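Osmolarity sensor protein EnvZ (Escherichia coli, PDB 5XGA) is a sensor histidine kinase that probably relays changes in osmolarity across the inner membrane through the periplasmic domain studied here with the detergent CHAPS. Local coordinates at residues N14-A18 / L75-M79; A18-R22 / Q81-G85; F4-L10 / L116-H120. All coordinates share one frame; numbering follows the deposited sequence.

Contact 1 (N14-A18 / L75-M79); sequences NKVLA and LSHQM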
loop_
_atom_site.group_PDB
_atom_site.type_symbol
_atom_site.label_atom_id
_atom_site.label_comp_id
_atom_site.label_asym_id
_atom_site.label_seq_id
_atom_site.Cartn_x
_atom_site.Cartn_y
_atom_site.Cartn_z
ATOM N N ASN A 14 -3.762 -6.679 -0.756
ATOM C CA ASN A 14 -3.621 -5.858 0.447
ATOM C C ASN A 14 -2.546 -6.408 1.389
ATOM O O ASN A 14 -1.780 -5.645 2.004
ATOM C CB ASN A 14 -4.970 -5.758 1.174
ATOM C CG ASN A 14 -5.017 -4.618 2.164
ATOM O OD1 ASN A 14 -5.141 -4.826 3.386
ATOM N ND2 ASN A 14 -4.927 -3.396 1.647
ATOM N N LYS A 15 -2.494 -7.732 1.522
ATOM C CA LYS A 15 -1.496 -8.349 2.399
ATOM C C LYS A 15 -0.101 -8.086 1.866
ATOM O O LYS A 15 0.824 -7.753 2.614
ATOM C CB LYS A 15 -1.710 -9.857 2.525
ATOM C CG LYS A 15 -3.003 -10.273 3.196
ATOM C CD LYS A 15 -3.010 -11.776 3.486
ATOM C CE LYS A 15 -2.409 -12.058 4.855
ATOM N NZ LYS A 15 -3.141 -11.302 5.924
ATOM N N VAL A 16 0.042 -8.262 0.558
ATOM C CA VAL A 16 1.311 -8.034 -0.121
ATOM C C VAL A 16 1.745 -6.582 0.009
ATOM O O VAL A 16 2.865 -6.278 0.426
ATOM C CB VAL A 16 1.205 -8.400 -1.604
ATOM C CG1 VAL A 16 2.371 -7.797 -2.374
ATOM C CG2 VAL A 16 1.140 -9.916 -1.757
ATOM N N LEU A 17 0.834 -5.688 -0.343
ATOM C CA LEU A 17 1.074 -4.259 -0.246
ATOM C C LEU A 17 1.518 -3.835 1.158
ATOM O O LEU A 17 2.456 -3.050 1.320
ATOM C CB LEU A 17 -0.195 -3.516 -0.639
ATOM C CG LEU A 17 -0.169 -2.004 -0.594
ATOM C CD1 LEU A 17 0.853 -1.483 -1.567
ATOM C CD2 LEU A 17 -1.565 -1.485 -0.925
ATOM N N ALA A 18 0.833 -4.348 2.169
ATOM C CA ALA A 18 1.122 -3.973 3.556
ATOM C C ALA A 18 2.547 -4.336 3.946
ATOM O O ALA A 18 3.280 -3.525 4.522
ATOM C CB ALA A 18 0.131 -4.640 4.496
ATOM N N LEU A 75 -9.778 -4.143 5.343
ATOM C CA LEU A 75 -8.488 -3.863 4.711
ATOM C C LEU A 75 -7.737 -2.759 5.457
ATOM O O LEU A 75 -6.517 -2.829 5.622
ATOM C CB LEU A 75 -8.671 -3.465 3.248
ATOM C CG LEU A 75 -9.323 -4.466 2.283
ATOM C CD1 LEU A 75 -9.262 -3.908 0.880
ATOM C CD2 LEU A 75 -8.666 -5.852 2.345
ATOM N N SER A 76 -8.463 -1.727 5.887
ATOM C CA SER A 76 -7.826 -0.623 6.604
ATOM C C SER A 76 -7.218 -1.095 7.931
ATOM O O SER A 76 -6.115 -0.694 8.291
ATOM C CB SER A 76 -8.830 0.513 6.852
ATOM O OG SER A 76 -9.374 0.998 5.628
ATOM N N HIS A 77 -7.941 -1.924 8.674
ATOM C CA HIS A 77 -7.407 -2.428 9.943
ATOM C C HIS A 77 -6.235 -3.382 9.701
ATOM O O HIS A 77 -5.212 -3.327 10.396
ATOM C CB HIS A 77 -8.493 -3.133 10.743
ATOM C CG HIS A 77 -9.323 -2.211 11.568
ATOM N ND1 HIS A 77 -8.977 -1.847 12.854
ATOM C CD2 HIS A 77 -10.481 -1.565 11.294
ATOM C CE1 HIS A 77 -9.889 -1.023 13.337
ATOM N NE2 HIS A 77 -10.810 -0.833 12.408
ATOM N N GLN A 78 -6.395 -4.251 8.707
ATOM C CA GLN A 78 -5.348 -5.199 8.345
ATOM C C GLN A 78 -4.081 -4.434 7.959
ATOM O O GLN A 78 -2.985 -4.783 8.373
ATOM C CB GLN A 78 -5.809 -6.112 7.200
ATOM C CG GLN A 78 -4.751 -7.137 6.763
ATOM C CD GLN A 78 -5.212 -8.059 5.632
ATOM O OE1 GLN A 78 -5.211 -9.285 5.777
ATOM N NE2 GLN A 78 -5.591 -7.472 4.499
ATOM N N MET A 79 -4.241 -3.376 7.177
ATOM C CA MET A 79 -3.115 -2.530 6.798
ATOM C C MET A 79 -2.561 -1.805 8.028
ATOM O O MET A 79 -1.352 -1.797 8.255
ATOM C CB MET A 79 -3.545 -1.525 5.722
ATOM C CG MET A 79 -2.457 -0.531 5.306
ATOM S SD MET A 79 -1.167 -1.275 4.273
ATOM C CE MET A 79 -2.132 -1.814 2.842
#
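Asn14 lies across from Leu75 and Ala18 from Met79, on two helical segments that run in broadly the same direction with axes 10.0 Å apart at closest approach and a crossing angle of -31°. The backbones draw together along this line, from 6.8 Å between the CA atoms of Asn14 and Leu75 to 5.5 Å between those of Ala18 and Met79, where a small alanine meets the bent methionine. The amide of Gln78 is the polar bridge. Its side chain, fully extended with CG anti to the backbone N (chi1 180°), slides past that of Asn14 so that NE2 donates to Asn14 OD1 at 2.9 Å, in the carbonyl plane and on a lone pair, the two amide planes being 25° apart. The other end of the same amide is taken as well: Lys15 curls through its last two torsions and brings NZ to 2.9 Å from Gln78 OE1, arriving from above the carbonyl plane. Held at both ends, the Gln78 amide has its rotation fixed. Asn14 ND2, by contrast, is buried without any polar partner in the model and lies against Met79 CE at 3.4 Å. Two successive bends in Met79 set SD 3.6 Å from Ala18 CB and turn CE toward Leu17 CD2, 3.8 Å away. On the side of Met79 lies the antiparallel sheet: Asn14 and Met79 both touch Val89 of strand 87-92, while Leu17 and Met79 reach Val100 and Leu102 of strand 99-104, so helices 10-24 and 73-83 pack side by side on the same sheet.

Contact 2 (A18-R22 / Q81-G85); sequences AYEVR and QQLGG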
loop_
_atom_site.group_PDB
_atom_site.type_symbol
_atom_site.label_atom_id
_atom_site.label_comp_id
_atom_site.label_asym_id
_atom_site.label_seq_id
_atom_site.Cartn_x
_atom_site.Cartn_y
_atom_site.Cartn_z
ATOM N N ALA A 18 0.833 -4.348 2.169
ATOM C CA ALA A 18 1.122 -3.973 3.556
ATOM C C ALA A 18 2.547 -4.336 3.946
ATOM O O ALA A 18 3.280 -3.525 4.522
ATOM C CB ALA A 18 0.131 -4.640 4.496
ATOM N N TYR A 19 2.933 -5.566 3.637
ATOM C CA TYR A 19 4.276 -6.043 3.937
ATOM C C TYR A 19 5.341 -5.214 3.245
ATOM O O TYR A 19 6.326 -4.817 3.865
ATOM C CB TYR A 19 4.447 -7.505 3.542
ATOM C CG TYR A 19 5.724 -8.052 4.125
ATOM C CD1 TYR A 19 5.935 -8.023 5.498
ATOM C CD2 TYR A 19 6.737 -8.552 3.315
ATOM C CE1 TYR A 19 7.112 -8.499 6.059
ATOM C CE2 TYR A 19 7.921 -9.037 3.870
ATOM C CZ TYR A 19 8.100 -9.001 5.243
ATOM O OH TYR A 19 9.263 -9.469 5.815
ATOM N N GLU A 20 5.141 -4.937 1.959
ATOM C CA GLU A 20 6.115 -4.165 1.196
ATOM C C GLU A 20 6.150 -2.703 1.629
ATOM O O GLU A 20 7.219 -2.124 1.737
ATOM C CB GLU A 20 5.824 -4.275 -0.316
ATOM C CG GLU A 20 5.791 -5.717 -0.795
ATOM C CD GLU A 20 5.989 -5.870 -2.299
ATOM O OE1 GLU A 20 6.211 -4.855 -2.990
ATOM O OE2 GLU A 20 5.937 -7.016 -2.787
ATOM N N VAL A 21 4.989 -2.095 1.879
ATOM C CA VAL A 21 4.991 -0.724 2.378
ATOM C C VAL A 21 5.673 -0.635 3.744
ATOM O O VAL A 21 6.340 0.355 4.056
ATOM C CB VAL A 21 3.587 -0.162 2.477
ATOM C CG1 VAL A 21 3.602 1.145 3.267
ATOM C CG2 VAL A 21 3.040 0.061 1.074
ATOM N N ARG A 22 5.515 -1.677 4.547
ATOM C CA ARG A 22 6.171 -1.722 5.848
ATOM C C ARG A 22 7.691 -1.617 5.660
ATOM O O ARG A 22 8.381 -0.910 6.395
ATOM C CB ARG A 22 5.794 -3.008 6.583
ATOM C CG ARG A 22 6.219 -3.027 8.028
ATOM C CD ARG A 22 5.831 -4.326 8.692
ATOM N NE ARG A 22 6.638 -4.542 9.888
ATOM C CZ ARG A 22 6.825 -5.730 10.454
ATOM N NH1 ARG A 22 6.252 -6.809 9.937
ATOM N NH2 ARG A 22 7.586 -5.835 11.536
ATOM N N GLN A 81 -2.597 -2.588 11.160
ATOM C CA GLN A 81 -1.887 -3.526 12.025
ATOM C C GLN A 81 -0.494 -3.862 11.506
ATOM O O GLN A 81 0.434 -4.010 12.290
ATOM C CB GLN A 81 -2.696 -4.811 12.187
ATOM C CG GLN A 81 -2.750 -5.324 13.609
ATOM C CD GLN A 81 -4.098 -5.925 13.943
ATOM O OE1 GLN A 81 -4.861 -6.302 13.048
ATOM N NE2 GLN A 81 -4.409 -6.007 15.234
ATOM N N GLN A 82 -0.342 -3.995 10.192
ATOM C CA GLN A 82 0.956 -4.341 9.615
ATOM C C GLN A 82 1.890 -3.147 9.587
ATOM O O GLN A 82 3.084 -3.273 9.847
ATOM C CB GLN A 82 0.794 -4.894 8.196
ATOM C CG GLN A 82 0.245 -6.296 8.135
ATOM C CD GLN A 82 1.170 -7.309 8.777
ATOM O OE1 GLN A 82 2.328 -7.473 8.368
ATOM N NE2 GLN A 82 0.662 -7.992 9.796
ATOM N N LEU A 83 1.354 -1.981 9.252
ATOM C CA LEU A 83 2.187 -0.780 9.177
ATOM C C LEU A 83 2.459 -0.220 10.556
ATOM O O LEU A 83 3.378 0.581 10.733
ATOM C CB LEU A 83 1.530 0.304 8.316
ATOM C CG LEU A 83 1.222 -0.079 6.864
ATOM C CD1 LEU A 83 0.882 1.164 6.049
ATOM C CD2 LEU A 83 2.383 -0.849 6.236
ATOM N N GLY A 84 1.634 -0.612 11.522
ATOM C CA GLY A 84 1.829 -0.212 12.910
ATOM C C GLY A 84 1.403 1.202 13.258
ATOM O O GLY A 84 1.995 1.837 14.134
ATOM N N GLY A 85 0.373 1.697 12.583
ATOM C CA GLY A 85 -0.150 3.029 12.841
ATOM C C GLY A 85 -1.473 3.226 12.124
ATOM O O GLY A 85 -1.817 2.423 11.257
#
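Arg22 runs out along the last turn of the facing helix, meeting Leu83 with CB and the carbonyl of Gln82 with CG, CD and NE. Its CB rests 4.1 Å from Leu83 CD2. With CG anti to the backbone N (chi1 -169°) and the chain extended as far as NE, the methylenes are laid past the carbonyl of Gln82: CG comes within 3.6 Å of Gln82 O, and CD closer still, at 3.2 Å from the same oxygen. NE follows at 3.8 Å from Gln82 O without forming a hydrogen bond. At the tip, NH1 stays 4.3 Å from Gln82 OE1, so the guanidinium and the amide are neighbours and not bonded partners. The carbonyl that receives this aliphatic stem belongs to the C-terminal end of helix 73-83, where Gly84 departs from helical geometry with a positive phi of 78°. Beyond it Gly85 O accepts a hydrogen bond from Thr87 OG1 as the chain turns into strand 87-92, a compact helix-to-strand connection. Leu83 supplies the apolar part of the join through one methyl in particular: CD2 sits 3.3 Å from Ala18 O and 3.8 Å from Val21 CG1, the Leu83 and Val21 side chains meeting at a slant. Leu83 also touches Met25 and Trp105, and Met25 lines a bound CHAPS; the side chain of Val21 is about 4 Å from a bound CHAPS, which places this packing next to the detergent site. Gln82, bent at chi2, keeps its CB against the methyl of Ala18.

Contact 3 (F4-L10 / L116-H120); sequences FAILPSL and LTEIH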
loop_
_atom_site.group_PDB
_atom_site.type_symbol
_atom_site.label_atom_id
_atom_site.label_comp_id
_atom_site.label_asym_id
_atom_site.label_seq_id
_atom_site.Cartn_x
_atom_site.Cartn_y
_atom_site.Cartn_z
ATOM N N PHE A 4 3.639 -14.498 -16.658
ATOM C CA PHE A 4 2.601 -14.349 -15.639
ATOM C C PHE A 4 2.758 -15.403 -14.545
ATOM O O PHE A 4 3.284 -16.495 -14.779
ATOM C CB PHE A 4 1.214 -14.432 -16.300
ATOM C CG PHE A 4 0.086 -14.734 -15.348
ATOM C CD1 PHE A 4 -0.466 -13.735 -14.560
ATOM C CD2 PHE A 4 -0.437 -16.016 -15.263
ATOM C CE1 PHE A 4 -1.514 -14.018 -13.689
ATOM C CE2 PHE A 4 -1.477 -16.307 -14.398
ATOM C CZ PHE A 4 -2.018 -15.306 -13.607
ATOM N N ALA A 5 2.330 -15.060 -13.340
ATOM C CA ALA A 5 2.415 -15.994 -12.235
ATOM C C ALA A 5 1.138 -15.949 -11.393
ATOM O O ALA A 5 0.537 -16.988 -11.125
ATOM C CB ALA A 5 3.635 -15.701 -11.384
ATOM N N ILE A 6 0.713 -14.752 -10.996
ATOM C CA ILE A 6 -0.477 -14.625 -10.153
ATOM C C ILE A 6 -1.303 -13.376 -10.451
ATOM O O ILE A 6 -0.755 -12.283 -10.604
ATOM C CB ILE A 6 -0.101 -14.590 -8.654
ATOM C CG1 ILE A 6 0.862 -15.713 -8.299
ATOM C CG2 ILE A 6 -1.352 -14.646 -7.772
ATOM C CD1 ILE A 6 1.217 -15.753 -6.829
ATOM N N LEU A 7 -2.621 -13.540 -10.527
ATOM C CA LEU A 7 -3.538 -12.393 -10.456
ATOM C C LEU A 7 -4.187 -12.426 -9.079
ATOM O O LEU A 7 -5.092 -13.221 -8.827
ATOM C CB LEU A 7 -4.598 -12.432 -11.552
ATOM C CG LEU A 7 -5.517 -11.198 -11.618
ATOM C CD1 LEU A 7 -4.769 -9.961 -12.139
ATOM C CD2 LEU A 7 -6.764 -11.467 -12.470
ATOM N N PRO A 8 -3.701 -11.586 -8.165
ATOM C CA PRO A 8 -4.114 -11.758 -6.772
ATOM C C PRO A 8 -5.480 -11.171 -6.506
ATOM O O PRO A 8 -5.869 -10.192 -7.153
ATOM C CB PRO A 8 -3.042 -10.992 -5.999
ATOM C CG PRO A 8 -2.708 -9.852 -6.933
ATOM C CD PRO A 8 -2.730 -10.492 -8.322
ATOM N N SER A 9 -6.188 -11.764 -5.544
ATOM C CA SER A 9 -7.401 -11.176 -5.012
ATOM C C SER A 9 -7.070 -9.835 -4.388
ATOM O O SER A 9 -5.914 -9.546 -4.086
ATOM C CB SER A 9 -8.042 -12.085 -3.954
ATOM O OG SER A 9 -7.189 -12.188 -2.821
ATOM N N LEU A 10 -8.093 -9.022 -4.182
ATOM C CA LEU A 10 -7.921 -7.773 -3.465
ATOM C C LEU A 10 -7.362 -8.038 -2.067
ATOM O O LEU A 10 -6.489 -7.315 -1.588
ATOM C CB LEU A 10 -9.257 -7.032 -3.385
ATOM C CG LEU A 10 -9.162 -5.611 -2.856
ATOM C CD1 LEU A 10 -8.328 -4.757 -3.799
ATOM C CD2 LEU A 10 -10.571 -5.042 -2.690
ATOM N N LEU A 116 -3.827 -2.620 -8.497
ATOM C CA LEU A 116 -3.655 -4.064 -8.376
ATOM C C LEU A 116 -3.204 -4.611 -9.730
ATOM O O LEU A 116 -3.866 -4.387 -10.740
ATOM C CB LEU A 116 -4.958 -4.735 -7.914
ATOM C CG LEU A 116 -4.926 -6.233 -7.571
ATOM C CD1 LEU A 116 -6.071 -6.572 -6.639
ATOM C CD2 LEU A 116 -5.005 -7.093 -8.820
ATOM N N THR A 117 -2.079 -5.316 -9.762
ATOM C CA THR A 117 -1.572 -5.831 -11.031
ATOM C C THR A 117 -1.172 -7.290 -10.943
ATOM O O THR A 117 -1.076 -7.853 -9.857
ATOM C CB THR A 117 -0.348 -5.033 -11.521
ATOM O OG1 THR A 117 0.731 -5.218 -10.600
ATOM C CG2 THR A 117 -0.672 -3.553 -11.609
ATOM N N GLU A 118 -0.947 -7.898 -12.104
ATOM C CA GLU A 118 -0.354 -9.222 -12.165
ATOM C C GLU A 118 0.951 -9.260 -11.396
ATOM O O GLU A 118 1.684 -8.274 -11.333
ATOM C CB GLU A 118 -0.089 -9.645 -13.613
ATOM C CG GLU A 118 -1.313 -10.031 -14.408
ATOM C CD GLU A 118 -0.943 -10.645 -15.740
ATOM O OE1 GLU A 118 0.234 -11.046 -15.897
ATOM O OE2 GLU A 118 -1.824 -10.723 -16.624
ATOM N N ILE A 119 1.225 -10.411 -10.803
ATOM C CA ILE A 119 2.529 -10.710 -10.252
ATOM C C ILE A 119 3.271 -11.622 -11.225
ATOM O O ILE A 119 2.672 -12.531 -11.807
ATOM C CB ILE A 119 2.413 -11.376 -8.896
ATOM C CG1 ILE A 119 1.756 -10.408 -7.905
ATOM C CG2 ILE A 119 3.778 -11.836 -8.420
ATOM C CD1 ILE A 119 1.378 -11.057 -6.603
ATOM N N HIS A 120 4.565 -11.374 -11.413
ATOM C CA HIS A 120 5.335 -12.110 -12.418
ATOM C C HIS A 120 6.439 -12.968 -11.803
ATOM O O HIS A 120 6.878 -13.952 -12.405
ATOM C CB HIS A 120 5.935 -11.135 -13.433
ATOM C CG HIS A 120 4.926 -10.229 -14.067
ATOM N ND1 HIS A 120 3.947 -10.687 -14.925
ATOM C CD2 HIS A 120 4.745 -8.891 -13.971
ATOM C CE1 HIS A 120 3.206 -9.671 -15.328
ATOM N NE2 HIS A 120 3.668 -8.569 -14.762
#
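Ala5 and Ile6 together face Ile119, forming a classic beta bulge in a single antiparallel bridge that joins the two ends of the modelled domain. The chain beyond these ends would lead to the membrane-spanning segments expected in a sensor kinase of this type, so the bridge brings together the first and last segments of the modelled domain. Backbone hydrogen bonds define it. Ile119 N donates to Ile6 O at 2.7 Å, nearly straight at 179° and in the carbonyl plane, and the return bond from Ile6 N to Ile119 O spans 3.1 Å at 165°. Ile119 O is shared, since Ala5 N also reaches it at 3.0 Å, though this second bond is weak. Ala5 and Ile6 thus share one carbonyl opposite Ile119, as in a classic bulge.

Polar and aromatic contacts gather at the outer end. The side chains of Phe4 and Glu118 cross at about a right angle, ring and carboxylate planes 74° apart, and Glu118 OE1 comes to the ring edge near its plane, 3.1 Å from Phe4 CD1. Such an approach would place the anionic oxygen beside the slightly positive ring hydrogens. One face of the same ring is approached by Ile6 N, off toward the rim. At the other end of the segment, Ser9 OG caps helix 10-24 by bonding to Gln12 N.

Apolar packing begins at the bridge, where Ile6 CB and Ile119 CB meet at 4.1 Å, and continues toward the helix. Leu116 slides past Pro8 in the opposite direction, and its CD1 lies 4.1 Å from Leu10 CD1; Pro98 backs both leucines. Pro8 CD lies 3.5 Å from Thr117 O.

Contacts 1 and 2 are successive steps of one interface: both join helix 10-24 to helix 73-83, they share Ala18, and their centres are 7 Å apart. Contact 3 stands about 16 Å from the centre of contact 1 and 20 Å from that of contact 2, on the surface where the chain begins and ends. Along the sequence it closes a loop that encloses both others. Leu10, opening helix 10-24, packs against Leu75 and so connects contact 3 to contact 1. Helix 10-24 starts just after the paired terminal segments and runs over the five-strand sheet, which would connect the ends that probably face the membrane with the CHAPS pocket.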